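Exopolyphosphatase (Cytophaga hutchinsonii, PDB 3MDQ) probably hydrolyses inorganic polyphosphate from the chain ends, releasing orthophosphate, as a member of the Ppx/GppA family with the actin-like ATPase fold. Local coordinates at residues Leu59-Leu62 / Lys63-Val67; Lys91-Leu94 / Ile95-Lys99. One frame throughout, in Å; residues are numbered along the deposited sequence.

Contact 1: residues Leu59-Leu62 / Lys63-Val67; sequences LDTL and KKFRV
The phenyl ring of Phe65 carries Thr61 CG2 over one face, the methyl standing 3.8 Å from the ring centroid and only 13° off the normal, a CH-pi contact made one helical turn apart. Thr61 CG2 lies anti to its own backbone N, and this turns the methyl rather than the hydroxyl onto the ring; Thr61 OG1 is left to bond Ser36 OG. Leu62 CD2 approaches the same ring obliquely, 4.2 Å from Phe65 CD2. On the outer side of the helix, Lys64 runs fully extended beyond CG and, in one of the two deposited conformers of Asp60, brings NZ to 3.2 Å from Asp60 OD2, a salt bridge less certain for that reason. Beneath these side chains the backbone is knit by i to i+4 bonds, among them Phe65 N to Thr61 O at 2.9 Å. Leu62 and Phe65 pack on Ile9 of strand 5-11 and Phe16 of strand 15-24, while Asp60 and Lys64 are exposed. Helix 52-71 thus follows the antiparallel strands 5-11, 15-24 and 27-37 and packs on their five-stranded sheet of order 3-2-1-4-5, the arrangement of the actin-like ATPase domain.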
ATOM      1  N   LEU A  59       4.858 -16.369   9.604  1.00 10.61           N
ATOM      2  CA  LEU A  59       4.640 -17.793   9.371  1.00  9.95           C
ATOM      3  C   LEU A  59       3.241 -18.231   9.769  1.00 10.46           C
ATOM      4  O   LEU A  59       2.608 -19.018   9.069  1.00 11.71           O
ATOM      5  CB  LEU A  59       5.680 -18.683  10.061  1.00 12.07           C
ATOM      6  CG  LEU A  59       6.929 -19.010   9.266  1.00 22.99           C
ATOM      7  CD1 LEU A  59       6.579 -19.968   8.161  1.00 19.15           C
ATOM      8  CD2 LEU A  59       7.578 -17.783   8.700  1.00 22.73           C
ATOM      9  N   ASP A  60       2.748 -17.730  10.891  0.60  9.15           N
ATOM     10  CA  ASP A  60       1.375 -18.038  11.310  0.60 10.81           C
ATOM     11  C   ASP A  60       0.409 -17.654  10.202  0.60 11.00           C
ATOM     12  O   ASP A  60      -0.427 -18.437   9.770  0.60  9.65           O
ATOM     13  CB  ASP A  60       1.034 -17.265  12.580  0.60 10.87           C
ATOM     14  CG  ASP A  60      -0.388 -17.525  13.062  0.60 16.31           C
ATOM     15  OD1 ASP A  60      -0.736 -18.710  13.247  0.60 20.04           O
ATOM     16  OD2 ASP A  60      -1.138 -16.557  13.275  0.60 26.67           O
ATOM     17  N   THR A  61       0.547 -16.443   9.702  1.00  9.96           N
ATOM     18  CA  THR A  61      -0.351 -15.956   8.676  1.00  9.28           C
ATOM     19  C   THR A  61      -0.204 -16.757   7.385  1.00  8.97           C
ATOM     20  O   THR A  61      -1.203 -17.098   6.757  1.00  9.82           O
ATOM     21  CB  THR A  61      -0.104 -14.465   8.408  1.00  9.17           C
ATOM     22  OG1 THR A  61      -0.576 -13.721   9.543  1.00 13.02           O
ATOM     23  CG2 THR A  61      -0.848 -13.963   7.159  1.00 11.03           C
ATOM     24  N   LEU A  62       1.032 -17.065   7.016  1.00  9.44           N
ATOM     25  CA  LEU A  62       1.246 -17.825   5.794  1.00  8.37           C
ATOM     26  C   LEU A  62       0.708 -19.270   5.874  1.00  8.68           C
ATOM     27  O   LEU A  62       0.229 -19.808   4.864  1.00  9.47           O
ATOM     28  CB  LEU A  62       2.707 -17.732   5.326  1.00  9.28           C
ATOM     29  CG  LEU A  62       3.073 -16.303   4.842  1.00 11.70           C
ATOM     30  CD1 LEU A  62       4.555 -16.175   4.668  1.00 14.74           C
ATOM     31  CD2 LEU A  62       2.344 -15.894   3.577  1.00 12.05           C
ATOM     32  N   LYS A  63       0.738 -19.881   7.070  1.00  8.99           N
ATOM     33  CA  LYS A  63       0.146 -21.191   7.263  1.00  7.44           C
ATOM     34  C   LYS A  63      -1.357 -21.101   7.035  1.00 10.28           C
ATOM     35  O   LYS A  63      -1.948 -21.951   6.373  1.00  7.78           O
ATOM     36  CB  LYS A  63       0.474 -21.748   8.643  1.00  8.96           C
ATOM     37  CG  LYS A  63       1.938 -22.189   8.811  1.00 10.80           C
ATOM     38  CD  LYS A  63       2.259 -22.745  10.187  1.00 12.32           C
ATOM     39  CE  LYS A  63       1.689 -24.162  10.410  1.00 11.43           C
ATOM     40  NZ  LYS A  63       2.316 -25.193   9.492  1.00 11.27           N
ATOM     41  N   LYS A  64      -1.989 -20.050   7.557  1.00  7.67           N
ATOM     42  CA  LYS A  64      -3.398 -19.834   7.300  1.00  7.73           C
ATOM     43  C   LYS A  64      -3.727 -19.562   5.834  1.00  8.36           C
ATOM     44  O   LYS A  64      -4.698 -20.095   5.295  1.00  8.40           O
ATOM     45  CB  LYS A  64      -3.928 -18.730   8.202  1.00  9.51           C
ATOM     46  CG  LYS A  64      -3.943 -19.155   9.672  1.00 14.02           C
ATOM     47  CD  LYS A  64      -4.297 -17.991  10.600  1.00 21.39           C
ATOM     48  CE  LYS A  64      -4.207 -18.434  12.061  1.00 30.14           C
ATOM     49  NZ  LYS A  64      -4.289 -17.295  12.998  1.00 36.58           N
ATOM     50  N   PHE A  65      -2.914 -18.746   5.174  1.00  8.13           N
ATOM     51  CA  PHE A  65      -3.115 -18.485   3.758  1.00  8.39           C
ATOM     52  C   PHE A  65      -2.927 -19.757   2.923  1.00  9.27           C
ATOM     53  O   PHE A  65      -3.658 -19.985   1.969  1.00  8.91           O
ATOM     54  CB  PHE A  65      -2.130 -17.411   3.261  1.00 10.84           C
ATOM     55  CG  PHE A  65      -2.513 -15.966   3.622  1.00 11.36           C
ATOM     56  CD1 PHE A  65      -3.578 -15.640   4.482  1.00 10.44           C
ATOM     57  CD2 PHE A  65      -1.732 -14.924   3.145  1.00 10.08           C
ATOM     58  CE1 PHE A  65      -3.891 -14.288   4.765  1.00 12.14           C
ATOM     59  CE2 PHE A  65      -2.065 -13.574   3.436  1.00  9.71           C
ATOM     60  CZ  PHE A  65      -3.119 -13.281   4.222  1.00 12.54           C
ATOM     61  N   ARG A  66      -1.959 -20.593   3.290  1.00  9.95           N
ATOM     62  CA  ARG A  66      -1.732 -21.849   2.577  1.00  8.84           C
ATOM     63  C   ARG A  66      -2.982 -22.738   2.668  1.00  7.52           C
ATOM     64  O   ARG A  66      -3.413 -23.316   1.645  1.00  7.29           O
ATOM     65  CB  ARG A  66      -0.501 -22.550   3.131  1.00  9.00           C
ATOM     66  CG  ARG A  66      -0.272 -23.962   2.589  1.00  9.16           C
ATOM     67  CD  ARG A  66       0.250 -24.016   1.171  1.00 12.16           C
ATOM     68  NE  ARG A  66      -0.128 -25.257   0.493  1.00 11.35           N
ATOM     69  CZ  ARG A  66       0.622 -25.995  -0.328  1.00 12.90           C
ATOM     70  NH1 ARG A  66       1.921 -25.796  -0.485  1.00 12.60           N
ATOM     71  NH2 ARG A  66       0.058 -27.025  -0.933  1.00  9.94           N
ATOM     72  N   VAL A  67      -3.609 -22.808   3.849  1.00  7.10           N
ATOM     73  CA  VAL A  67      -4.849 -23.567   3.953  1.00  7.10           C
ATOM     74  C   VAL A  67      -5.896 -23.031   2.983  1.00  7.25           C
ATOM     75  O   VAL A  67      -6.570 -23.784   2.319  1.00  8.20           O
ATOM     76  CB  VAL A  67      -5.438 -23.561   5.382  1.00  6.95           C
ATOM     77  CG1 VAL A  67      -6.851 -24.170   5.372  1.00  9.12           C
ATOM     78  CG2 VAL A  67      -4.522 -24.328   6.346  1.00  9.65           C
TER
HETATM   79  O   HOH W   1      -2.256 -19.096  15.113  1.00 42.05           O

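Contact 2: residues Lys91-Leu94 / Ile95-Lys99; sequences KQVL and IDRIK
Lys91 meets Ile95 mainly through its backbone: Lys91 O accepts the amide of Ile95 at 2.9 Å from N to O, and Ile95 CG1 and CD1 lie close to that same carbonyl oxygen. At Gln92 the chain bends at chi2 (62°), folding the amide back along the helix so that NE2 donates to Asp96 OD1 at 2.9 Å. The bond is nearly straight, 164° at the hydrogen, and lies close to the amide plane, yet it reaches the carboxylate from above its plane. Gln92 NE2 also rests 3.6 Å from Ile95 CG2. Val93 comes next and runs alongside Arg97, its CG1 over one face of the guanidinium, off toward the rim, with Val93 CG1 3.4 Å from Arg97 NE. The arginine, extended from CG to NE, continues past this methyl to a salt bridge between NH1 and Glu52 of helix 52-71. With an alanine here in place of the arginine, Glu52 is likely to lose this charged mate and the CG1 methyl of Val93 its flat cover. Leu94, last in line, is buried and crosses Ile98, with Leu94 CG 3.8 Å from Ile98 CD1; both side chains also touch Met11 of strand 5-11. Chemically, then, successive positions do different work: a neutral amide grips one carboxylate oxygen of Asp96 at the exposed surface, a methyl lies against the flat cation that is paired with a glutamate on helix 52-71, and purely apolar branches fill the side turned to the sheet.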
ATOM      1  N   LYS A  91      16.433 -11.497   5.869  1.00  9.01           N
ATOM      2  CA  LYS A  91      15.348 -11.965   4.996  1.00 11.02           C
ATOM      3  C   LYS A  91      15.433 -13.424   4.573  1.00  9.68           C
ATOM      4  O   LYS A  91      14.412 -14.096   4.452  1.00  9.74           O
ATOM      5  CB  LYS A  91      15.232 -11.101   3.772  1.00 11.21           C
ATOM      6  CG  LYS A  91      16.332 -11.227   2.762  1.00 12.72           C
ATOM      7  CD  LYS A  91      16.096 -10.341   1.485  1.00 15.70           C
ATOM      8  CE  LYS A  91      17.178 -10.533   0.410  1.00 19.87           C
ATOM      9  NZ  LYS A  91      18.551 -10.156   0.855  1.00 21.74           N
ATOM     10  N   GLN A  92      16.624 -13.945   4.331  1.00  9.01           N
ATOM     11  CA  GLN A  92      16.728 -15.302   3.841  1.00  7.74           C
ATOM     12  C   GLN A  92      16.305 -16.296   4.920  1.00  8.30           C
ATOM     13  O   GLN A  92      15.879 -17.392   4.588  1.00  9.30           O
ATOM     14  CB  GLN A  92      18.141 -15.651   3.382  1.00  9.55           C
ATOM     15  CG  GLN A  92      18.200 -16.875   2.449  1.00 10.09           C
ATOM     16  CD  GLN A  92      17.431 -16.631   1.168  1.00 15.61           C
ATOM     17  OE1 GLN A  92      17.571 -15.558   0.557  1.00 18.03           O
ATOM     18  NE2 GLN A  92      16.609 -17.580   0.769  1.00 15.12           N
ATOM     19  N   VAL A  93      16.470 -15.953   6.197  1.00  7.57           N
ATOM     20  CA  VAL A  93      15.971 -16.840   7.250  1.00  8.19           C
ATOM     21  C   VAL A  93      14.452 -17.007   7.093  1.00  8.51           C
ATOM     22  O   VAL A  93      13.927 -18.129   7.137  1.00  8.23           O
ATOM     23  CB  VAL A  93      16.282 -16.268   8.665  1.00  9.58           C
ATOM     24  CG1 VAL A  93      15.555 -17.046   9.760  1.00  8.50           C
ATOM     25  CG2 VAL A  93      17.826 -16.253   8.913  1.00  9.72           C
ATOM     26  N   LEU A  94      13.751 -15.887   6.968  1.00  9.22           N
ATOM     27  CA  LEU A  94      12.288 -15.893   6.776  1.00  8.22           C
ATOM     28  C   LEU A  94      11.874 -16.630   5.495  1.00  9.89           C
ATOM     29  O   LEU A  94      10.952 -17.459   5.527  1.00 10.39           O
ATOM     30  CB  LEU A  94      11.714 -14.477   6.810  1.00  8.43           C
ATOM     31  CG  LEU A  94      10.190 -14.376   6.575  1.00 10.29           C
ATOM     32  CD1 LEU A  94       9.440 -15.213   7.619  1.00 11.91           C
ATOM     33  CD2 LEU A  94       9.722 -12.861   6.613  1.00 11.79           C
ATOM     34  N   ILE A  95      12.558 -16.353   4.384  1.00  8.70           N
ATOM     35  CA  ILE A  95      12.247 -16.969   3.104  1.00  7.58           C
ATOM     36  C   ILE A  95      12.414 -18.483   3.190  1.00  7.81           C
ATOM     37  O   ILE A  95      11.569 -19.228   2.736  1.00  8.99           O
ATOM     38  CB  ILE A  95      13.134 -16.351   2.018  1.00  9.21           C
ATOM     39  CG1 ILE A  95      12.716 -14.895   1.784  1.00 13.03           C
ATOM     40  CG2 ILE A  95      13.057 -17.139   0.681  1.00 10.39           C
ATOM     41  CD1 ILE A  95      13.669 -14.129   0.885  1.00 14.40           C
ATOM     42  N   ASP A  96      13.473 -18.934   3.839  1.00  7.06           N
ATOM     43  CA  ASP A  96      13.746 -20.377   3.925  1.00  8.13           C
ATOM     44  C   ASP A  96      12.733 -21.060   4.865  1.00  9.87           C
ATOM     45  O   ASP A  96      12.283 -22.186   4.606  1.00  9.31           O
ATOM     46  CB  ASP A  96      15.160 -20.634   4.401  1.00  9.68           C
ATOM     47  CG  ASP A  96      16.207 -20.309   3.341  1.00 12.83           C
ATOM     48  OD1 ASP A  96      15.856 -19.966   2.178  1.00 14.97           O
ATOM     49  OD2 ASP A  96      17.407 -20.375   3.681  1.00 17.00           O
ATOM     50  N   ARG A  97      12.365 -20.370   5.947  1.00  9.21           N
ATOM     51  CA  ARG A  97      11.337 -20.911   6.870  1.00  8.89           C
ATOM     52  C   ARG A  97       9.999 -21.050   6.142  1.00  8.67           C
ATOM     53  O   ARG A  97       9.305 -22.044   6.313  1.00 10.37           O
ATOM     54  CB  ARG A  97      11.212 -20.085   8.154  1.00  8.93           C
ATOM     55  CG  ARG A  97      12.416 -20.168   9.087  1.00  9.81           C
ATOM     56  CD  ARG A  97      12.239 -19.305  10.339  1.00 12.75           C
ATOM     57  NE  ARG A  97      13.425 -19.237  11.200  1.00 13.39           N
ATOM     58  CZ  ARG A  97      13.526 -18.441  12.284  1.00 14.81           C
ATOM     59  NH1 ARG A  97      12.532 -17.674  12.637  1.00 16.22           N
ATOM     60  NH2 ARG A  97      14.642 -18.414  12.976  1.00 18.14           N
ATOM     61  N   ILE A  98       9.644 -20.071   5.314  1.00  7.07           N
ATOM     62  CA  ILE A  98       8.412 -20.128   4.538  1.00  8.14           C
ATOM     63  C   ILE A  98       8.426 -21.318   3.561  1.00  9.58           C
ATOM     64  O   ILE A  98       7.436 -22.040   3.401  1.00  9.98           O
ATOM     65  CB  ILE A  98       8.115 -18.788   3.798  1.00  8.44           C
ATOM     66  CG1 ILE A  98       7.850 -17.708   4.844  1.00  8.57           C
ATOM     67  CG2 ILE A  98       6.951 -18.969   2.792  1.00  9.21           C
ATOM     68  CD1 ILE A  98       7.848 -16.249   4.291  1.00  9.22           C
ATOM     69  N   LYS A  99       9.534 -21.523   2.872  1.00  9.52           N
ATOM     70  CA  LYS A  99       9.649 -22.622   1.929  1.00  9.44           C
ATOM     71  C   LYS A  99       9.481 -23.962   2.665  1.00 10.00           C
ATOM     72  O   LYS A  99       8.760 -24.849   2.195  1.00 10.62           O
ATOM     73  CB  LYS A  99      11.003 -22.566   1.198  1.00 10.22           C
ATOM     74  CG  LYS A  99      11.282 -23.715   0.271  1.00 10.07           C
ATOM     75  CD  LYS A  99      10.217 -23.828  -0.809  1.00 12.24           C
ATOM     76  CE  LYS A  99      10.658 -24.802  -1.923  1.00 18.33           C
ATOM     77  NZ  LYS A  99       9.632 -24.835  -2.983  1.00 21.06           N
TER

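How the contacts relate
From the N terminus, strands 5-11, 15-24 and 27-37 come first, then helix 52-71 with contact 1, strand 76-81, the short helix 83-87, and helix 91-102 with contact 2. Both contacts are local, each within a single helix, so neither closes a long loop; they follow in series, neither nesting nor crossing, with centres about 14 Å apart. The two helices pack together through Leu62 CD1 and Ile98 CD1, 3.3 Å apart, and through Leu59 CD2 and Leu94 CD1, 3.4 Å apart. Lys63 pairs with Glu101 between the same helices. Together they tie the helix pair to the five-stranded sheet, contact 1 reaching strand 15-24 and contact 2 the edge strand 106-108.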